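Local coordinates for protein Niban 2 (Homo sapiens, PDB 7CTP) that may suppress apoptosis and promote melanoma cell invasion, and is represented here by its PH domain and the largely helical region around it, at residues R12-L24 and V240-L252. Residues are numbered along the deposited sequence; the frame is centred on the assembly and turned at random.
Sequences RRQHIAEKTGKIL and VMEELGPELKAEL
R12 reaches E251 with NH1, which forms a salt bridge to OE1 (2.8 Å), the guanidinium and carboxylate planes turned 47° apart. Its CG stands anti to the backbone N (chi1 172°) and the chain then bends at chi2 and chi3, bringing CD beside CD1 of L248 and NH2 to 3.6 Å from CD2 of L252. An alanine here would remove both roles, and is likely to leave E251 without its charged mate and L248 and L252 less covered. One turn on, I16 suits a buried place: its side chain crosses that of L248 at about a right angle, CD1 against CD1. K19 works at both ends, CB against the methyls of L244 and NZ donating to E247 OE1 (2.7 Å) from above the carboxylate plane. T20 turns its buried hydroxyl back to I16 O (2.8 Å), an acceptor shared with its own backbone N-H, and presents OG1 to CD1 of L244. I23 packs CD1 on L244 CD2 (3.6 Å) and CG2 on V240 CG2 (3.8 Å); E243 lays its chain alongside, its OE1 hydrogen-bonded to the OH of Y215. The helices run in roughly opposite senses, axes 10.5 Å apart at closest approach and directions 139° apart: knob-into-hole packing, L244 seated among I16, K19, T20 and I23, with salt bridges edging the apolar seam and helix 260-337 against I16, T20 and V240.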
loop_
_atom_site.group_PDB
_atom_site.type_symbol
_atom_site.label_atom_id
_atom_site.label_comp_id
_atom_site.label_asym_id
_atom_site.label_seq_id
_atom_site.Cartn_x
_atom_site.Cartn_y
_atom_site.Cartn_z
ATOM N N ARG A 12 -0.601 -2.374 33.847
ATOM C CA ARG A 12 -0.470 -3.086 32.585
ATOM C C ARG A 12 -0.199 -2.122 31.442
ATOM O O ARG A 12 0.639 -2.400 30.579
ATOM C CB ARG A 12 -1.721 -3.915 32.313
ATOM C CG ARG A 12 -1.748 -4.529 30.924
ATOM C CD ARG A 12 -0.977 -5.824 30.906
ATOM N NE ARG A 12 -1.657 -6.874 31.668
ATOM C CZ ARG A 12 -1.032 -7.850 32.319
ATOM N NH1 ARG A 12 0.293 -7.914 32.308
ATOM N NH2 ARG A 12 -1.729 -8.759 32.990
ATOM N N ARG A 13 -0.878 -0.973 31.432
ATOM C CA ARG A 13 -0.596 0.014 30.397
ATOM C C ARG A 13 0.846 0.497 30.479
ATOM O O ARG A 13 1.491 0.708 29.449
ATOM C CB ARG A 13 -1.580 1.178 30.491
ATOM C CG ARG A 13 -2.996 0.768 30.084
ATOM C CD ARG A 13 -3.936 1.969 30.077
ATOM N NE ARG A 13 -5.274 1.604 29.614
ATOM C CZ ARG A 13 -5.745 1.853 28.392
ATOM N NH1 ARG A 13 -4.982 2.481 27.504
ATOM N NH2 ARG A 13 -6.980 1.481 28.061
ATOM N N GLN A 14 1.395 0.630 31.692
ATOM C CA GLN A 14 2.784 1.078 31.788
ATOM C C GLN A 14 3.739 0.018 31.246
ATOM O O GLN A 14 4.718 0.342 30.560
ATOM C CB GLN A 14 3.130 1.436 33.231
ATOM C CG GLN A 14 4.573 1.929 33.414
ATOM C CD GLN A 14 4.889 3.148 32.565
ATOM O OE1 GLN A 14 5.922 3.201 31.891
ATOM N NE2 GLN A 14 4.002 4.138 32.594
ATOM N N HIS A 15 3.454 -1.254 31.517
ATOM C CA HIS A 15 4.296 -2.317 30.980
ATOM C C HIS A 15 4.244 -2.321 29.456
ATOM O O HIS A 15 5.280 -2.441 28.786
ATOM C CB HIS A 15 3.854 -3.669 31.538
ATOM C CG HIS A 15 4.223 -3.882 32.975
ATOM N ND1 HIS A 15 5.498 -3.673 33.459
ATOM C CD2 HIS A 15 3.484 -4.305 34.031
ATOM C CE1 HIS A 15 5.526 -3.951 34.753
ATOM N NE2 HIS A 15 4.318 -4.336 35.125
ATOM N N ILE A 16 3.043 -2.164 28.891
ATOM C CA ILE A 16 2.914 -2.148 27.435
ATOM C C ILE A 16 3.670 -0.964 26.847
ATOM O O ILE A 16 4.375 -1.101 25.841
ATOM C CB ILE A 16 1.434 -2.131 27.015
ATOM C CG1 ILE A 16 0.763 -3.468 27.334
ATOM C CG2 ILE A 16 1.327 -1.822 25.519
ATOM C CD1 ILE A 16 -0.743 -3.385 27.432
ATOM N N ALA A 17 3.559 0.212 27.477
ATOM C CA ALA A 17 4.267 1.385 26.967
ATOM C C ALA A 17 5.773 1.182 27.019
ATOM O O ALA A 17 6.502 1.645 26.130
ATOM C CB ALA A 17 3.878 2.636 27.751
ATOM N N GLU A 18 6.263 0.515 28.068
ATOM C CA GLU A 18 7.694 0.251 28.167
ATOM C C GLU A 18 8.160 -0.655 27.033
ATOM O O GLU A 18 9.177 -0.383 26.382
ATOM C CB GLU A 18 8.019 -0.366 29.532
ATOM C CG GLU A 18 7.988 0.659 30.667
ATOM C CD GLU A 18 8.027 0.030 32.054
ATOM O OE1 GLU A 18 7.839 0.772 33.045
ATOM O OE2 GLU A 18 8.241 -1.197 32.149
ATOM N N LYS A 19 7.423 -1.739 26.787
ATOM C CA LYS A 19 7.774 -2.648 25.697
ATOM C C LYS A 19 7.667 -1.948 24.347
ATOM O O LYS A 19 8.512 -2.154 23.468
ATOM C CB LYS A 19 6.877 -3.884 25.727
ATOM C CG LYS A 19 7.038 -4.732 26.992
ATOM C CD LYS A 19 6.008 -5.862 27.031
ATOM C CE LYS A 19 6.113 -6.675 28.316
ATOM N NZ LYS A 19 6.823 -7.968 28.099
ATOM N N THR A 20 6.623 -1.133 24.164
ATOM C CA THR A 20 6.473 -0.354 22.932
ATOM C C THR A 20 7.652 0.584 22.733
ATOM O O THR A 20 8.184 0.715 21.619
ATOM C CB THR A 20 5.156 0.427 22.977
ATOM O OG1 THR A 20 4.068 -0.509 23.096
ATOM C CG2 THR A 20 4.973 1.297 21.726
ATOM N N GLY A 21 8.081 1.248 23.809
ATOM C CA GLY A 21 9.181 2.190 23.695
ATOM C C GLY A 21 10.477 1.521 23.282
ATOM O O GLY A 21 11.261 2.083 22.512
ATOM N N LYS A 22 10.712 0.307 23.777
ATOM C CA LYS A 22 11.917 -0.423 23.397
ATOM C C LYS A 22 11.883 -0.815 21.925
ATOM O O LYS A 22 12.905 -0.732 21.233
ATOM C CB LYS A 22 12.081 -1.644 24.299
ATOM C CG LYS A 22 12.309 -1.227 25.747
ATOM C CD LYS A 22 12.499 -2.402 26.688
ATOM C CE LYS A 22 12.612 -1.897 28.125
ATOM N NZ LYS A 22 12.655 -3.022 29.107
ATOM N N ILE A 23 10.713 -1.231 21.425
ATOM C CA ILE A 23 10.571 -1.529 19.999
ATOM C C ILE A 23 10.798 -0.279 19.163
ATOM O O ILE A 23 11.491 -0.313 18.140
ATOM C CB ILE A 23 9.191 -2.140 19.706
ATOM C CG1 ILE A 23 9.097 -3.544 20.285
ATOM C CG2 ILE A 23 8.927 -2.174 18.192
ATOM C CD1 ILE A 23 7.658 -4.017 20.440
ATOM N N LEU A 24 10.196 0.842 19.567
ATOM C CA LEU A 24 10.345 2.054 18.771
ATOM C C LEU A 24 11.794 2.517 18.740
ATOM O O LEU A 24 12.281 2.962 17.693
ATOM C CB LEU A 24 9.437 3.153 19.309
ATOM C CG LEU A 24 7.956 2.830 19.119
ATOM C CD1 LEU A 24 7.127 3.781 19.985
ATOM C CD2 LEU A 24 7.544 2.937 17.649
ATOM N N VAL A 240 4.534 -2.881 16.078
ATOM C CA VAL A 240 4.495 -3.101 17.524
ATOM C C VAL A 240 3.464 -4.167 17.885
ATOM O O VAL A 240 3.751 -5.076 18.675
ATOM C CB VAL A 240 4.215 -1.779 18.261
ATOM C CG1 VAL A 240 4.002 -2.037 19.763
ATOM C CG2 VAL A 240 5.367 -0.805 18.055
ATOM N N MET A 241 2.243 -4.056 17.345
ATOM C CA MET A 241 1.198 -5.025 17.688
ATOM C C MET A 241 1.584 -6.438 17.270
ATOM O O MET A 241 1.299 -7.404 17.990
ATOM C CB MET A 241 -0.136 -4.645 17.048
ATOM C CG MET A 241 -0.756 -3.342 17.561
ATOM S SD MET A 241 -1.095 -3.325 19.337
ATOM C CE MET A 241 -2.412 -4.547 19.444
ATOM N N GLU A 242 2.219 -6.580 16.105
ATOM C CA GLU A 242 2.658 -7.906 15.674
ATOM C C GLU A 242 3.611 -8.514 16.692
ATOM O O GLU A 242 3.522 -9.705 17.017
ATOM C CB GLU A 242 3.320 -7.820 14.299
ATOM C CG GLU A 242 4.000 -9.115 13.840
ATOM C CD GLU A 242 4.740 -8.956 12.515
ATOM O OE1 GLU A 242 5.525 -7.997 12.355
ATOM O OE2 GLU A 242 4.520 -9.802 11.626
ATOM N N GLU A 243 4.505 -7.701 17.236
ATOM C CA GLU A 243 5.509 -8.211 18.154
ATOM C C GLU A 243 4.929 -8.468 19.540
ATOM O O GLU A 243 5.231 -9.495 20.163
ATOM C CB GLU A 243 6.679 -7.231 18.224
ATOM C CG GLU A 243 7.878 -7.758 18.984
ATOM C CD GLU A 243 9.150 -6.991 18.695
ATOM O OE1 GLU A 243 9.317 -6.489 17.560
ATOM O OE2 GLU A 243 9.991 -6.899 19.614
ATOM N N LEU A 244 4.088 -7.560 20.036
ATOM C CA LEU A 244 3.607 -7.645 21.413
ATOM C C LEU A 244 2.349 -8.481 21.572
ATOM O O LEU A 244 2.098 -8.985 22.672
ATOM C CB LEU A 244 3.328 -6.247 21.965
ATOM C CG LEU A 244 4.531 -5.329 22.106
ATOM C CD1 LEU A 244 4.181 -4.128 22.971
ATOM C CD2 LEU A 244 5.715 -6.097 22.700
ATOM N N GLY A 245 1.552 -8.625 20.510
ATOM C CA GLY A 245 0.293 -9.343 20.554
ATOM C C GLY A 245 0.345 -10.731 21.168
ATOM O O GLY A 245 -0.441 -11.056 22.070
ATOM N N PRO A 246 1.256 -11.589 20.684
ATOM C CA PRO A 246 1.297 -12.967 21.202
ATOM C C PRO A 246 1.445 -13.070 22.710
ATOM O O PRO A 246 0.680 -13.802 23.350
ATOM C CB PRO A 246 2.505 -13.565 20.471
ATOM C CG PRO A 246 2.522 -12.858 19.180
ATOM C CD PRO A 246 2.144 -11.432 19.516
ATOM N N GLU A 247 2.416 -12.373 23.305
ATOM C CA GLU A 247 2.594 -12.519 24.746
ATOM C C GLU A 247 1.461 -11.831 25.506
ATOM O O GLU A 247 1.053 -12.302 26.569
ATOM C CB GLU A 247 3.971 -12.003 25.177
ATOM C CG GLU A 247 4.111 -10.518 25.113
ATOM C CD GLU A 247 5.536 -10.004 25.341
ATOM O OE1 GLU A 247 5.983 -9.998 26.512
ATOM O OE2 GLU A 247 6.188 -9.562 24.363
ATOM N N LEU A 248 0.917 -10.730 24.968
ATOM C CA LEU A 248 -0.225 -10.102 25.630
ATOM C C LEU A 248 -1.439 -11.018 25.595
ATOM O O LEU A 248 -2.171 -11.131 26.585
ATOM C CB LEU A 248 -0.549 -8.748 24.993
ATOM C CG LEU A 248 -1.525 -7.840 25.739
ATOM C CD1 LEU A 248 -0.926 -7.372 27.063
ATOM C CD2 LEU A 248 -1.932 -6.651 24.872
ATOM N N LYS A 249 -1.663 -11.681 24.460
ATOM C CA LYS A 249 -2.740 -12.658 24.354
ATOM C C LYS A 249 -2.501 -13.846 25.280
ATOM O O LYS A 249 -3.435 -14.336 25.926
ATOM C CB LYS A 249 -2.859 -13.114 22.901
ATOM C CG LYS A 249 -4.140 -13.850 22.554
ATOM C CD LYS A 249 -4.168 -14.169 21.062
ATOM C CE LYS A 249 -4.599 -12.973 20.222
ATOM N NZ LYS A 249 -4.770 -13.337 18.775
ATOM N N ALA A 250 -1.253 -14.320 25.353
ATOM C CA ALA A 250 -0.929 -15.440 26.233
ATOM C C ALA A 250 -1.192 -15.090 27.692
ATOM O O ALA A 250 -1.578 -15.957 28.487
ATOM C CB ALA A 250 0.526 -15.868 26.033
ATOM N N GLU A 251 -0.997 -13.826 28.063
ATOM C CA GLU A 251 -1.158 -13.424 29.455
ATOM C C GLU A 251 -2.618 -13.135 29.794
ATOM O O GLU A 251 -3.123 -13.578 30.832
ATOM C CB GLU A 251 -0.293 -12.197 29.742
ATOM C CG GLU A 251 -0.373 -11.703 31.181
ATOM C CD GLU A 251 0.829 -10.872 31.567
ATOM O OE1 GLU A 251 1.274 -10.058 30.729
ATOM O OE2 GLU A 251 1.327 -11.029 32.702
ATOM N N LEU A 252 -3.312 -12.399 28.927
ATOM C CA LEU A 252 -4.670 -11.961 29.229
ATOM C C LEU A 252 -5.734 -12.975 28.834
ATOM O O LEU A 252 -6.804 -13.009 29.458
ATOM C CB LEU A 252 -4.958 -10.638 28.519
ATOM C CG LEU A 252 -4.175 -9.444 29.061
ATOM C CD1 LEU A 252 -4.645 -8.169 28.387
ATOM C CD2 LEU A 252 -4.333 -9.327 30.572
#